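Local coordinates for protein putative oxidoreductase (Pseudomonas putida, PDB 3L6D) that probably acts as an NADP-binding oxidoreductase, with an N-terminal nucleotide-binding domain like that of 6-phosphogluconate dehydrogenase and a helical, reductive aminase-like C-terminal domain, at residues A248-A253 / V272-A277; Q26-Q31 / E158-H163; Y122-I127 / L167-A172; T69-L74 / E81-P86. All coordinates share one frame; numbering follows the deposited sequence. Where two conformers were deposited one is given.

Interaction 1. Residues A248-A253 / V272-A277; sequences AFAHIA and VVQRAA
F249 and V273 form the close-packed part of this helix-helix contact. CE2 of F249 lies 3.6 Å from CG2 of V273, and CD2 of the same ring is 3.9 Å from that methyl; the two side chains cross at about a right angle, the methyl approaching the ring obliquely. CG2 of V273 is the branch turned to the ring because CG1 takes the position anti to the backbone N (chi1 -178°). Both residues are buried, and the second subunit packs against both: F184 of that subunit meets the F249 ring, and its V188 packs on V273. The other half of the contact is looser and lies toward solvent. There the chain of Q274 bends at chi2 (-74°), bringing NE2 to 3.7 Å from CB of A250, a van der Waals touch without a hydrogen bond. No polar bond links the two segments, so apolar packing at one corner and a single glutamine touch at the other make up the contact. Helices 242-259 and 264-281, joined by a short loop and running in broadly opposite senses, form a helical hairpin of the C-terminal domain, a domain of the 6PGD_C clan, with its buried side at the dimer interface.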
loop_
_atom_site.group_PDB
_atom_site.type_symbol
_atom_site.label_atom_id
_atom_site.label_comp_id
_atom_site.label_asym_id
_atom_site.label_seq_id
_atom_site.Cartn_x
_atom_site.Cartn_y
_atom_site.Cartn_z
ATOM N N ALA B 248 5.173 11.137 15.891
ATOM C CA ALA B 248 5.502 11.344 14.503
ATOM C C ALA B 248 4.279 11.740 13.662
ATOM O O ALA B 248 4.372 12.650 12.835
ATOM C CB ALA B 248 6.132 10.069 13.941
ATOM N N PHE B 249 3.156 11.026 13.825
ATOM C CA PHE B 249 1.962 11.311 13.009
ATOM C C PHE B 249 1.441 12.740 13.268
ATOM O O PHE B 249 1.131 13.464 12.328
ATOM C CB PHE B 249 0.838 10.284 13.239
ATOM C CG PHE B 249 1.163 8.857 12.765
ATOM C CD1 PHE B 249 2.450 8.481 12.405
ATOM C CD2 PHE B 249 0.151 7.877 12.727
ATOM C CE1 PHE B 249 2.747 7.160 12.018
ATOM C CE2 PHE B 249 0.437 6.564 12.326
ATOM C CZ PHE B 249 1.747 6.208 11.962
ATOM N N ALA B 250 1.341 13.132 14.536
ATOM C CA ALA B 250 0.931 14.500 14.888
ATOM C C ALA B 250 1.846 15.577 14.278
ATOM O O ALA B 250 1.359 16.642 13.877
ATOM C CB ALA B 250 0.820 14.663 16.405
ATOM N N HIS B 251 3.154 15.303 14.203
ATOM C CA HIS B 251 4.122 16.232 13.614
ATOM C C HIS B 251 3.856 16.379 12.112
ATOM O O HIS B 251 3.866 17.502 11.573
ATOM C CB HIS B 251 5.572 15.742 13.818
ATOM C CG HIS B 251 6.154 16.020 15.183
ATOM N ND1 HIS B 251 6.355 17.294 15.675
ATOM C CD2 HIS B 251 6.629 15.178 16.136
ATOM C CE1 HIS B 251 6.902 17.226 16.878
ATOM N NE2 HIS B 251 7.091 15.953 17.175
ATOM N N ILE B 252 3.636 15.241 11.438
ATOM C CA ILE B 252 3.311 15.240 10.008
ATOM C C ILE B 252 2.014 16.029 9.783
ATOM O O ILE B 252 1.963 16.895 8.914
ATOM C CB ILE B 252 3.206 13.780 9.447
ATOM C CG1 ILE B 252 4.585 13.133 9.428
ATOM C CG2 ILE B 252 2.593 13.756 8.027
ATOM C CD1 ILE B 252 4.535 11.575 9.397
ATOM N N ALA B 253 0.996 15.764 10.612
ATOM C CA ALA B 253 -0.323 16.414 10.479
ATOM C C ALA B 253 -0.235 17.919 10.688
ATOM O O ALA B 253 -0.998 18.682 10.096
ATOM C CB ALA B 253 -1.337 15.803 11.421
ATOM N N VAL B 272 -7.166 7.460 14.777
ATOM C CA VAL B 272 -7.060 6.055 15.129
ATOM C C VAL B 272 -5.872 5.751 16.057
ATOM O O VAL B 272 -6.026 5.044 17.074
ATOM C CB VAL B 272 -6.985 5.170 13.850
ATOM C CG1 VAL B 272 -6.661 3.718 14.203
ATOM C CG2 VAL B 272 -8.317 5.224 13.099
ATOM N N VAL B 273 -4.695 6.259 15.711
ATOM C CA VAL B 273 -3.496 5.920 16.485
ATOM C C VAL B 273 -3.474 6.720 17.801
ATOM O O VAL B 273 -3.098 6.199 18.849
ATOM C CB VAL B 273 -2.206 6.153 15.679
ATOM C CG1 VAL B 273 -1.046 5.741 16.484
ATOM C CG2 VAL B 273 -2.204 5.302 14.361
ATOM N N GLN B 274 -3.881 7.982 17.765
ATOM C CA GLN B 274 -3.979 8.729 19.038
ATOM C C GLN B 274 -4.920 7.952 19.964
ATOM O O GLN B 274 -4.575 7.655 21.111
ATOM C CB GLN B 274 -4.442 10.171 18.801
ATOM C CG GLN B 274 -3.460 11.056 17.993
ATOM C CD GLN B 274 -2.216 11.492 18.776
ATOM O OE1 GLN B 274 -2.177 11.403 20.006
ATOM N NE2 GLN B 274 -1.199 11.980 18.061
ATOM N N ARG B 275 -6.083 7.547 19.449
ATOM C CA ARG B 275 -7.027 6.785 20.262
ATOM C C ARG B 275 -6.488 5.431 20.791
ATOM O O ARG B 275 -6.695 5.106 21.968
ATOM C CB ARG B 275 -8.349 6.578 19.533
ATOM C CG ARG B 275 -9.486 6.245 20.486
ATOM C CD ARG B 275 -10.678 5.760 19.733
ATOM N NE ARG B 275 -10.420 4.446 19.174
ATOM C CZ ARG B 275 -11.165 3.377 19.407
ATOM N NH1 ARG B 275 -12.235 3.476 20.179
ATOM N NH2 ARG B 275 -10.841 2.222 18.838
ATOM N N ALA B 276 -5.799 4.664 19.944
ATOM C CA ALA B 276 -5.104 3.452 20.390
ATOM C C ALA B 276 -4.135 3.781 21.534
ATOM O O ALA B 276 -4.051 3.034 22.533
ATOM C CB ALA B 276 -4.348 2.782 19.223
ATOM N N ALA B 277 -3.414 4.894 21.390
ATOM C CA ALA B 277 -2.513 5.372 22.455
ATOM C C ALA B 277 -3.280 5.638 23.756
ATOM O O ALA B 277 -2.854 5.205 24.825
ATOM C CB ALA B 277 -1.759 6.607 22.011
#

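Interaction 2. Residues Q26-Q31 / E158-H163; sequences QVLLKQ and EGLAGH
The last turn of helix 19-30 lies against the loop at G159 and L160, with V27 CA 7.2 Å from L160 CA and L28 CA 6.5 Å from G159 CA. G159 has no side chain, and a CB there would run into OE1 of Q31 and crowd CD2 of L28; its bare backbone lets the two chains come this near. Q31 extends beyond CG and lays its amide against the glycine, OE1 standing 3.3 Å from G159 CA. Its NE2 donates a short, nearly straight hydrogen bond of 2.6 Å to G159 O (N-H...O 177°). That oxygen lies in the amide plane of Q31, while the donor is tilted 20° from the plane of the carbonyl and the C=O...N angle is 124°. Since OE1 also accepts a hydrogen bond from NZ of K33, both ends of the amide are held, which fixes its rotation. An alanine in place of Q31 would probably leave G159 O without this donor and K33 without this acceptor. V27 adds a methyl to the same carbonyl, CG1 resting 3.4 Å from G159 O. Deeper in, CD2 of L160 nestles among the branches of L28, 3.9 Å from its CG, and I70 of strand 68-71 touches both leucines. The arrangement joins the C-terminal end of the first helix of a Rossmann-type nucleotide-binding domain to the loop that leads into the outer strand 163-166 of its sheet.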
loop_
_atom_site.group_PDB
_atom_site.type_symbol
_atom_site.label_atom_id
_atom_site.label_comp_id
_atom_site.label_asym_id
_atom_site.label_seq_id
_atom_site.Cartn_x
_atom_site.Cartn_y
_atom_site.Cartn_z
ATOM N N GLN B 26 -12.796 -12.848 -24.208
ATOM C CA GLN B 26 -11.582 -12.760 -25.048
ATOM C C GLN B 26 -10.436 -13.526 -24.440
ATOM O O GLN B 26 -9.726 -14.270 -25.136
ATOM C CB GLN B 26 -11.166 -11.289 -25.239
ATOM C CG GLN B 26 -12.093 -10.473 -26.121
ATOM C CD GLN B 26 -11.743 -8.976 -26.139
ATOM O OE1 GLN B 26 -11.818 -8.320 -27.191
ATOM N NE2 GLN B 26 -11.359 -8.430 -24.987
ATOM N N VAL B 27 -10.241 -13.356 -23.127
ATOM C CA VAL B 27 -9.147 -14.044 -22.422
ATOM C C VAL B 27 -9.311 -15.564 -22.556
ATOM O O VAL B 27 -8.363 -16.299 -22.951
ATOM C CB VAL B 27 -9.052 -13.553 -20.921
ATOM C CG1 VAL B 27 -8.426 -14.587 -20.002
ATOM C CG2 VAL B 27 -8.249 -12.257 -20.866
ATOM N N LEU B 28 -10.524 -16.030 -22.283
ATOM C CA LEU B 28 -10.816 -17.451 -22.400
ATOM C C LEU B 28 -10.623 -17.968 -23.833
ATOM O O LEU B 28 -10.013 -19.030 -24.008
ATOM C CB LEU B 28 -12.223 -17.766 -21.867
ATOM C CG LEU B 28 -12.419 -17.456 -20.386
ATOM C CD1 LEU B 28 -13.945 -17.463 -20.073
ATOM C CD2 LEU B 28 -11.654 -18.511 -19.531
ATOM N N LEU B 29 -11.083 -17.213 -24.857
ATOM C CA LEU B 29 -10.784 -17.602 -26.251
ATOM C C LEU B 29 -9.291 -17.647 -26.541
ATOM O O LEU B 29 -8.801 -18.586 -27.196
ATOM C CB LEU B 29 -11.425 -16.659 -27.271
ATOM C CG LEU B 29 -12.924 -16.701 -27.472
ATOM C CD1 LEU B 29 -13.290 -15.394 -28.163
ATOM C CD2 LEU B 29 -13.334 -17.946 -28.348
ATOM N N LYS B 30 -8.567 -16.649 -26.045
ATOM C CA LYS B 30 -7.115 -16.577 -26.234
ATOM C C LYS B 30 -6.393 -17.784 -25.608
ATOM O O LYS B 30 -5.400 -18.257 -26.141
ATOM C CB LYS B 30 -6.580 -15.240 -25.684
ATOM C CG LYS B 30 -5.076 -15.035 -25.818
ATOM C CD LYS B 30 -4.719 -14.372 -27.153
ATOM C CE LYS B 30 -3.202 -14.496 -27.472
ATOM N NZ LYS B 30 -2.350 -14.030 -26.321
ATOM N N GLN B 31 -6.918 -18.288 -24.500
ATOM C CA GLN B 31 -6.356 -19.423 -23.800
ATOM C C GLN B 31 -6.713 -20.757 -24.452
ATOM O O GLN B 31 -6.271 -21.802 -23.987
ATOM C CB GLN B 31 -6.818 -19.419 -22.328
ATOM C CG GLN B 31 -6.226 -18.241 -21.517
ATOM C CD GLN B 31 -6.970 -17.983 -20.208
ATOM O OE1 GLN B 31 -7.968 -18.645 -19.903
ATOM N NE2 GLN B 31 -6.501 -17.003 -19.442
ATOM N N GLU B 158 -9.615 -20.217 -13.051
ATOM C CA GLU B 158 -8.211 -19.778 -12.947
ATOM C C GLU B 158 -7.705 -19.140 -14.240
ATOM O O GLU B 158 -6.695 -18.439 -14.229
ATOM C CB GLU B 158 -7.279 -20.916 -12.461
ATOM C CG GLU B 158 -7.370 -21.085 -10.957
ATOM C CD GLU B 158 -6.712 -22.375 -10.433
ATOM O OE1 GLU B 158 -6.315 -23.261 -11.239
ATOM O OE2 GLU B 158 -6.669 -22.495 -9.184
ATOM N N GLY B 159 -8.409 -19.366 -15.346
ATOM C CA GLY B 159 -8.087 -18.661 -16.572
ATOM C C GLY B 159 -8.316 -17.155 -16.467
ATOM O O GLY B 159 -7.650 -16.369 -17.160
ATOM N N LEU B 160 -9.259 -16.759 -15.612
ATOM C CA LEU B 160 -9.597 -15.357 -15.391
ATOM C C LEU B 160 -8.732 -14.638 -14.322
ATOM O O LEU B 160 -8.578 -13.432 -14.358
ATOM C CB LEU B 160 -11.071 -15.241 -14.983
ATOM C CG LEU B 160 -12.093 -15.858 -15.964
ATOM C CD1 LEU B 160 -13.490 -15.747 -15.316
ATOM C CD2 LEU B 160 -12.027 -15.116 -17.316
ATOM N N ALA B 161 -8.219 -15.360 -13.352
ATOM C CA ALA B 161 -7.326 -14.733 -12.384
ATOM C C ALA B 161 -6.524 -15.867 -11.828
ATOM O O ALA B 161 -7.088 -16.840 -11.335
ATOM C CB ALA B 161 -8.165 -14.000 -11.246
ATOM N N GLY B 162 -5.203 -15.768 -11.976
ATOM C CA GLY B 162 -4.300 -16.833 -11.609
ATOM C C GLY B 162 -4.426 -17.393 -10.203
ATOM O O GLY B 162 -4.124 -18.555 -9.986
ATOM N N HIS B 163 -4.856 -16.590 -9.244
ATOM C CA HIS B 163 -4.931 -17.080 -7.875
ATOM C C HIS B 163 -6.399 -16.997 -7.500
ATOM O O HIS B 163 -7.051 -16.017 -7.818
ATOM C CB HIS B 163 -4.132 -16.194 -6.909
ATOM C CG HIS B 163 -2.654 -16.164 -7.188
ATOM N ND1 HIS B 163 -1.754 -17.039 -6.600
ATOM C CD2 HIS B 163 -1.924 -15.361 -7.994
ATOM C CE1 HIS B 163 -0.535 -16.761 -7.031
ATOM N NE2 HIS B 163 -0.611 -15.752 -7.875
#

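Interaction 3. Residues Y122-I127 / L167-A172; sequences YVKGMI and LPWDEA
The hydroxyl of Y122, whose ring touches W169, is hydrogen-bonded to OD2 of D99, on the neighbouring strand of the sheet. With that end tethered, the tyrosine offers the edge of its ring to the tryptophan: CE2 of Y122 lies 4.0 Å from CZ3 of W169, and just as far from CH2 of the same indole. Each ring meets the other close to its own plane, an edge-to-edge approach and not a stack, and the two side chains are set aslant. W169 reaches the strand because its CG stands anti to the backbone N (chi1 -162°), which carries the six-membered ring out from the first turn of helix 169-199. CH2 of W169 also touches K124, at 4.0 Å from CD. The aliphatic part of the lysine makes this touch, crossing the indole at about a right angle and meeting the ring obliquely. A172 N bonds to P168 O at 2.9 Å in the first turn, with P168 at the N-cap. T144 of strand 140-145 and Q112 of helix 105-117 touch the W169 side chain as well. No hydrogen bond or salt bridge crosses between the two segments. Between them the contact is thus one of van der Waals packing, made by ring edges and the aliphatic part of the lysine, while the Y122 hydroxyl bonds to D99 of the adjacent strand.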
loop_
_atom_site.group_PDB
_atom_site.type_symbol
_atom_site.label_atom_id
_atom_site.label_comp_id
_atom_site.label_asym_id
_atom_site.label_seq_id
_atom_site.Cartn_x
_atom_site.Cartn_y
_atom_site.Cartn_z
ATOM N N TYR B 122 -24.736 -23.012 -8.138
ATOM C CA TYR B 122 -24.522 -21.578 -8.193
ATOM C C TYR B 122 -23.180 -21.221 -7.558
ATOM O O TYR B 122 -22.919 -21.605 -6.410
ATOM C CB TYR B 122 -25.661 -20.865 -7.467
ATOM C CG TYR B 122 -25.458 -19.380 -7.434
ATOM C CD1 TYR B 122 -25.837 -18.581 -8.521
ATOM C CD2 TYR B 122 -24.880 -18.767 -6.321
ATOM C CE1 TYR B 122 -25.661 -17.200 -8.477
ATOM C CE2 TYR B 122 -24.679 -17.396 -6.282
ATOM C CZ TYR B 122 -25.062 -16.628 -7.368
ATOM O OH TYR B 122 -24.842 -15.262 -7.311
ATOM N N VAL B 123 -22.293 -20.584 -8.318
ATOM C CA VAL B 123 -21.062 -20.032 -7.733
ATOM C C VAL B 123 -21.031 -18.530 -7.891
ATOM O O VAL B 123 -21.256 -18.008 -9.013
ATOM C CB VAL B 123 -19.780 -20.644 -8.414
ATOM C CG1 VAL B 123 -18.516 -20.039 -7.810
ATOM C CG2 VAL B 123 -19.754 -22.168 -8.270
ATOM N N LYS B 124 -20.774 -17.815 -6.805
ATOM C CA LYS B 124 -20.659 -16.357 -6.907
ATOM C C LYS B 124 -19.154 -16.048 -7.011
ATOM O O LYS B 124 -18.370 -16.636 -6.296
ATOM C CB LYS B 124 -21.218 -15.662 -5.656
ATOM C CG LYS B 124 -20.966 -14.139 -5.625
ATOM C CD LYS B 124 -21.473 -13.541 -4.239
ATOM C CE LYS B 124 -21.302 -11.983 -4.229
ATOM N NZ LYS B 124 -22.080 -11.435 -5.393
ATOM N N GLY B 125 -18.757 -15.159 -7.920
ATOM C CA GLY B 125 -17.340 -14.803 -8.008
ATOM C C GLY B 125 -17.149 -13.294 -7.815
ATOM O O GLY B 125 -18.057 -12.489 -8.110
HETATM N N MSE B 126 -15.999 -12.932 -7.253
HETATM C CA MSE B 126 -15.524 -11.546 -7.192
HETATM C C MSE B 126 -14.108 -11.542 -7.780
HETATM O O MSE B 126 -13.232 -12.274 -7.327
HETATM C CB MSE B 126 -15.507 -11.021 -5.756
HETATM C CG MSE B 126 -16.839 -10.440 -5.255
HETATM SE SE MSE B 126 -17.337 -11.165 -3.487
HETATM C CE MSE B 126 -17.078 -12.987 -4.112
ATOM N N ILE B 127 -13.889 -10.692 -8.755
ATOM C CA ILE B 127 -12.573 -10.631 -9.306
ATOM C C ILE B 127 -11.865 -9.383 -8.825
ATOM O O ILE B 127 -12.322 -8.301 -9.034
ATOM C CB ILE B 127 -12.564 -10.773 -10.801
ATOM C CG1 ILE B 127 -11.160 -10.656 -11.307
ATOM C CG2 ILE B 127 -13.419 -9.761 -11.444
ATOM C CD1 ILE B 127 -10.912 -11.527 -12.402
ATOM N N LEU B 167 -14.237 -19.343 -0.229
ATOM C CA LEU B 167 -14.613 -19.212 1.149
ATOM C C LEU B 167 -16.129 -19.444 1.247
ATOM O O LEU B 167 -16.864 -19.150 0.285
ATOM C CB LEU B 167 -14.282 -17.781 1.644
ATOM C CG LEU B 167 -12.790 -17.449 1.694
ATOM C CD1 LEU B 167 -12.630 -15.958 1.897
ATOM C CD2 LEU B 167 -12.179 -18.252 2.842
ATOM N N PRO B 168 -16.606 -19.934 2.409
ATOM C CA PRO B 168 -18.052 -20.099 2.587
ATOM C C PRO B 168 -18.747 -18.742 2.597
ATOM O O PRO B 168 -18.115 -17.727 2.938
ATOM C CB PRO B 168 -18.172 -20.771 3.987
ATOM C CG PRO B 168 -16.920 -20.410 4.703
ATOM C CD PRO B 168 -15.838 -20.368 3.601
ATOM N N TRP B 169 -20.034 -18.745 2.242
ATOM C CA TRP B 169 -20.817 -17.544 1.983
ATOM C C TRP B 169 -20.499 -16.308 2.865
ATOM O O TRP B 169 -20.127 -15.242 2.386
ATOM C CB TRP B 169 -22.329 -17.870 2.044
ATOM C CG TRP B 169 -23.086 -16.795 1.375
ATOM C CD1 TRP B 169 -23.575 -15.649 1.963
ATOM C CD2 TRP B 169 -23.352 -16.666 -0.046
ATOM N NE1 TRP B 169 -24.179 -14.848 0.995
ATOM C CE2 TRP B 169 -24.036 -15.445 -0.240
ATOM C CE3 TRP B 169 -23.140 -17.490 -1.150
ATOM C CZ2 TRP B 169 -24.488 -15.021 -1.515
ATOM C CZ3 TRP B 169 -23.603 -17.064 -2.419
ATOM C CH2 TRP B 169 -24.242 -15.838 -2.585
ATOM N N ASP B 170 -20.652 -16.442 4.157
ATOM C CA ASP B 170 -20.567 -15.252 4.959
ATOM C C ASP B 170 -19.133 -14.747 5.117
ATOM O O ASP B 170 -18.900 -13.514 5.172
ATOM C CB ASP B 170 -21.289 -15.495 6.266
ATOM C CG ASP B 170 -22.784 -15.728 6.022
ATOM O OD1 ASP B 170 -23.449 -14.805 5.470
ATOM O OD2 ASP B 170 -23.261 -16.858 6.285
ATOM N N GLU B 171 -18.188 -15.692 5.107
ATOM C CA GLU B 171 -16.781 -15.301 5.132
ATOM C C GLU B 171 -16.379 -14.628 3.802
ATOM O O GLU B 171 -15.649 -13.643 3.802
ATOM C CB GLU B 171 -15.905 -16.514 5.415
ATOM C CG GLU B 171 -16.129 -17.037 6.838
ATOM C CD GLU B 171 -15.183 -18.148 7.199
ATOM O OE1 GLU B 171 -14.355 -18.510 6.361
ATOM O OE2 GLU B 171 -15.280 -18.689 8.330
ATOM N N ALA B 172 -16.864 -15.152 2.692
ATOM C CA ALA B 172 -16.509 -14.561 1.386
ATOM C C ALA B 172 -16.934 -13.107 1.244
ATOM O O ALA B 172 -16.146 -12.247 0.805
ATOM C CB ALA B 172 -17.062 -15.397 0.217
#

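Interaction 4. Residues T69-L74 / E81-P86; sequences TIFVLL and EVLGMP
F71, projecting from the end of strand 68-71, fits between V82 and L83 on helix 76-84. The corner of its ring formed by CE2 and CZ is the bump, and the methyls of the two helix residues make the hollow. On one side the fork of L83 closes on the ring: CD2 lies 3.7 Å from F71 CE2, at the edge and near the ring plane, while CD1 of L83 is 4.0 Å from both CE2 and CZ of F71. On another, CG1 of V82 approaches the same corner obliquely, 3.9 Å from F71 CE2, the valine and phenylalanine side chains arriving from opposite directions. V82 is in turn a bump for the next hollow. Its CG1 stands anti to the backbone N (chi1 161°), which turns the second methyl toward L73. There CG2 of V82 sits against the forked end of the leucine, 3.9 Å from L73 CD1 and 4.1 Å from L73 CD2. One methyl of the valine thus serves each strand-side residue, and V59 of helix 59-65 packs on V82 as well. A serine in place of F71 would probably open a gap between strand and helix, leaving L83 and CG1 of V82 without their main partner here. L73, whose N is hydrogen-bonded to OG1 of T101, also touches what is probably the glycine-rich turn of the Rossmann GxGxxG type. The helix packs on the strand that precedes it, in the beta-alpha-beta crossover from strand 68-71 to the adjacent parallel strand 96-99, as in a Rossmann fold.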
loop_
_atom_site.group_PDB
_atom_site.type_symbol
_atom_site.label_atom_id
_atom_site.label_comp_id
_atom_site.label_asym_id
_atom_site.label_seq_id
_atom_site.Cartn_x
_atom_site.Cartn_y
_atom_site.Cartn_z
ATOM N N THR B 69 -21.683 -21.563 -17.192
ATOM C CA THR B 69 -21.964 -20.326 -17.846
ATOM C C THR B 69 -21.541 -19.197 -16.890
ATOM O O THR B 69 -21.889 -19.202 -15.698
ATOM C CB THR B 69 -23.473 -20.172 -18.170
ATOM O OG1 THR B 69 -23.866 -21.157 -19.126
ATOM C CG2 THR B 69 -23.737 -18.808 -18.767
ATOM N N ILE B 70 -20.783 -18.243 -17.408
ATOM C CA ILE B 70 -20.377 -17.112 -16.606
ATOM C C ILE B 70 -21.409 -15.993 -16.820
ATOM O O ILE B 70 -21.704 -15.643 -17.973
ATOM C CB ILE B 70 -18.984 -16.686 -17.038
ATOM C CG1 ILE B 70 -17.962 -17.718 -16.573
ATOM C CG2 ILE B 70 -18.598 -15.313 -16.474
ATOM C CD1 ILE B 70 -16.653 -17.467 -17.222
ATOM N N PHE B 71 -21.986 -15.456 -15.732
ATOM C CA PHE B 71 -22.946 -14.326 -15.813
ATOM C C PHE B 71 -22.254 -13.019 -15.422
ATOM O O PHE B 71 -21.619 -12.941 -14.380
ATOM C CB PHE B 71 -24.092 -14.459 -14.818
ATOM C CG PHE B 71 -25.211 -15.347 -15.237
ATOM C CD1 PHE B 71 -24.993 -16.500 -15.946
ATOM C CD2 PHE B 71 -26.488 -15.073 -14.799
ATOM C CE1 PHE B 71 -26.053 -17.344 -16.312
ATOM C CE2 PHE B 71 -27.560 -15.900 -15.132
ATOM C CZ PHE B 71 -27.337 -17.049 -15.901
ATOM N N VAL B 72 -22.359 -11.999 -16.265
ATOM C CA VAL B 72 -21.772 -10.712 -15.938
ATOM C C VAL B 72 -22.760 -9.678 -16.454
ATOM O O VAL B 72 -22.672 -9.234 -17.587
ATOM C CB VAL B 72 -20.362 -10.468 -16.576
ATOM C CG1 VAL B 72 -19.610 -9.443 -15.734
ATOM C CG2 VAL B 72 -19.537 -11.719 -16.713
ATOM N N LEU B 73 -23.707 -9.313 -15.610
ATOM C CA LEU B 73 -24.870 -8.548 -16.062
ATOM C C LEU B 73 -24.906 -7.199 -15.384
ATOM O O LEU B 73 -24.099 -6.945 -14.491
ATOM C CB LEU B 73 -26.148 -9.322 -15.775
ATOM C CG LEU B 73 -26.273 -10.604 -16.618
ATOM C CD1 LEU B 73 -27.266 -11.555 -15.987
ATOM C CD2 LEU B 73 -26.634 -10.327 -18.072
ATOM N N LEU B 74 -25.825 -6.330 -15.825
ATOM C CA LEU B 74 -25.866 -4.968 -15.291
ATOM C C LEU B 74 -26.093 -5.003 -13.788
ATOM O O LEU B 74 -25.304 -4.450 -13.023
ATOM C CB LEU B 74 -26.945 -4.096 -15.965
ATOM C CG LEU B 74 -26.910 -2.610 -15.504
ATOM C CD1 LEU B 74 -25.533 -1.955 -15.756
ATOM C CD2 LEU B 74 -28.029 -1.755 -16.107
ATOM N N GLU B 81 -34.196 -11.301 -14.724
ATOM C CA GLU B 81 -34.774 -11.251 -16.079
ATOM C C GLU B 81 -34.224 -12.374 -17.006
ATOM O O GLU B 81 -34.993 -13.110 -17.671
ATOM C CB GLU B 81 -34.515 -9.876 -16.681
ATOM C CG GLU B 81 -34.941 -9.739 -18.137
ATOM C CD GLU B 81 -34.668 -8.355 -18.708
ATOM O OE1 GLU B 81 -33.678 -7.696 -18.293
ATOM O OE2 GLU B 81 -35.454 -7.928 -19.593
ATOM N N VAL B 82 -32.896 -12.502 -17.030
ATOM C CA VAL B 82 -32.238 -13.585 -17.755
ATOM C C VAL B 82 -32.782 -14.946 -17.297
ATOM O O VAL B 82 -33.170 -15.773 -18.131
ATOM C CB VAL B 82 -30.676 -13.506 -17.608
ATOM C CG1 VAL B 82 -30.022 -14.831 -17.950
ATOM C CG2 VAL B 82 -30.105 -12.395 -18.479
ATOM N N LEU B 83 -32.851 -15.150 -15.981
ATOM C CA LEU B 83 -33.273 -16.427 -15.395
ATOM C C LEU B 83 -34.767 -16.741 -15.601
ATOM O O LEU B 83 -35.186 -17.904 -15.513
ATOM C CB LEU B 83 -32.953 -16.484 -13.888
ATOM C CG LEU B 83 -31.575 -16.892 -13.320
ATOM C CD1 LEU B 83 -30.835 -17.966 -14.140
ATOM C CD2 LEU B 83 -30.741 -15.691 -13.200
ATOM N N GLY B 84 -35.560 -15.706 -15.858
ATOM C CA GLY B 84 -37.004 -15.870 -16.054
ATOM C C GLY B 84 -37.384 -16.151 -17.496
ATOM O O GLY B 84 -38.526 -16.504 -17.779
HETATM N N MSE B 85 -36.425 -16.017 -18.409
HETATM C CA MSE B 85 -36.713 -16.167 -19.846
HETATM C C MSE B 85 -37.218 -17.570 -20.234
HETATM O O MSE B 85 -37.075 -18.514 -19.448
HETATM C CB MSE B 85 -35.499 -15.745 -20.679
HETATM C CG MSE B 85 -35.398 -14.241 -20.839
HETATM SE SE MSE B 85 -33.696 -13.653 -21.601
HETATM C CE MSE B 85 -34.469 -12.364 -22.887
ATOM N N PRO B 86 -37.831 -17.707 -21.437
ATOM C CA PRO B 86 -38.472 -18.989 -21.829
ATOM C C PRO B 86 -37.533 -20.197 -21.779
ATOM O O PRO B 86 -36.489 -20.187 -22.450
ATOM C CB PRO B 86 -38.944 -18.733 -23.274
ATOM C CG PRO B 86 -38.279 -17.445 -23.701
ATOM C CD PRO B 86 -38.033 -16.659 -22.459
#

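How the interactions relate
Interactions 2, 3 and 4 are gathered around one sheet, whereas interaction 1 lies apart in the C-terminal helices, its centre about 37 to 50 Å from their centres. Interaction 4 is nested in the chain loop closed by interaction 2, and the two touch through I70, whose CD1 is 3.9 Å from L28 CD1. Interaction 2 also meets interaction 3, L160 O lying 3.6 Å from I127 CD1. Interactions 3 and 4 stay about 7 Å apart at their nearest atoms. Interaction 4 reaches the glycine-rich turn presumed to bind NADP; interaction 3 lies where the sheet meets helix 169-199, which leads toward the C-terminal domain, and interaction 1 lies at the subunit interface.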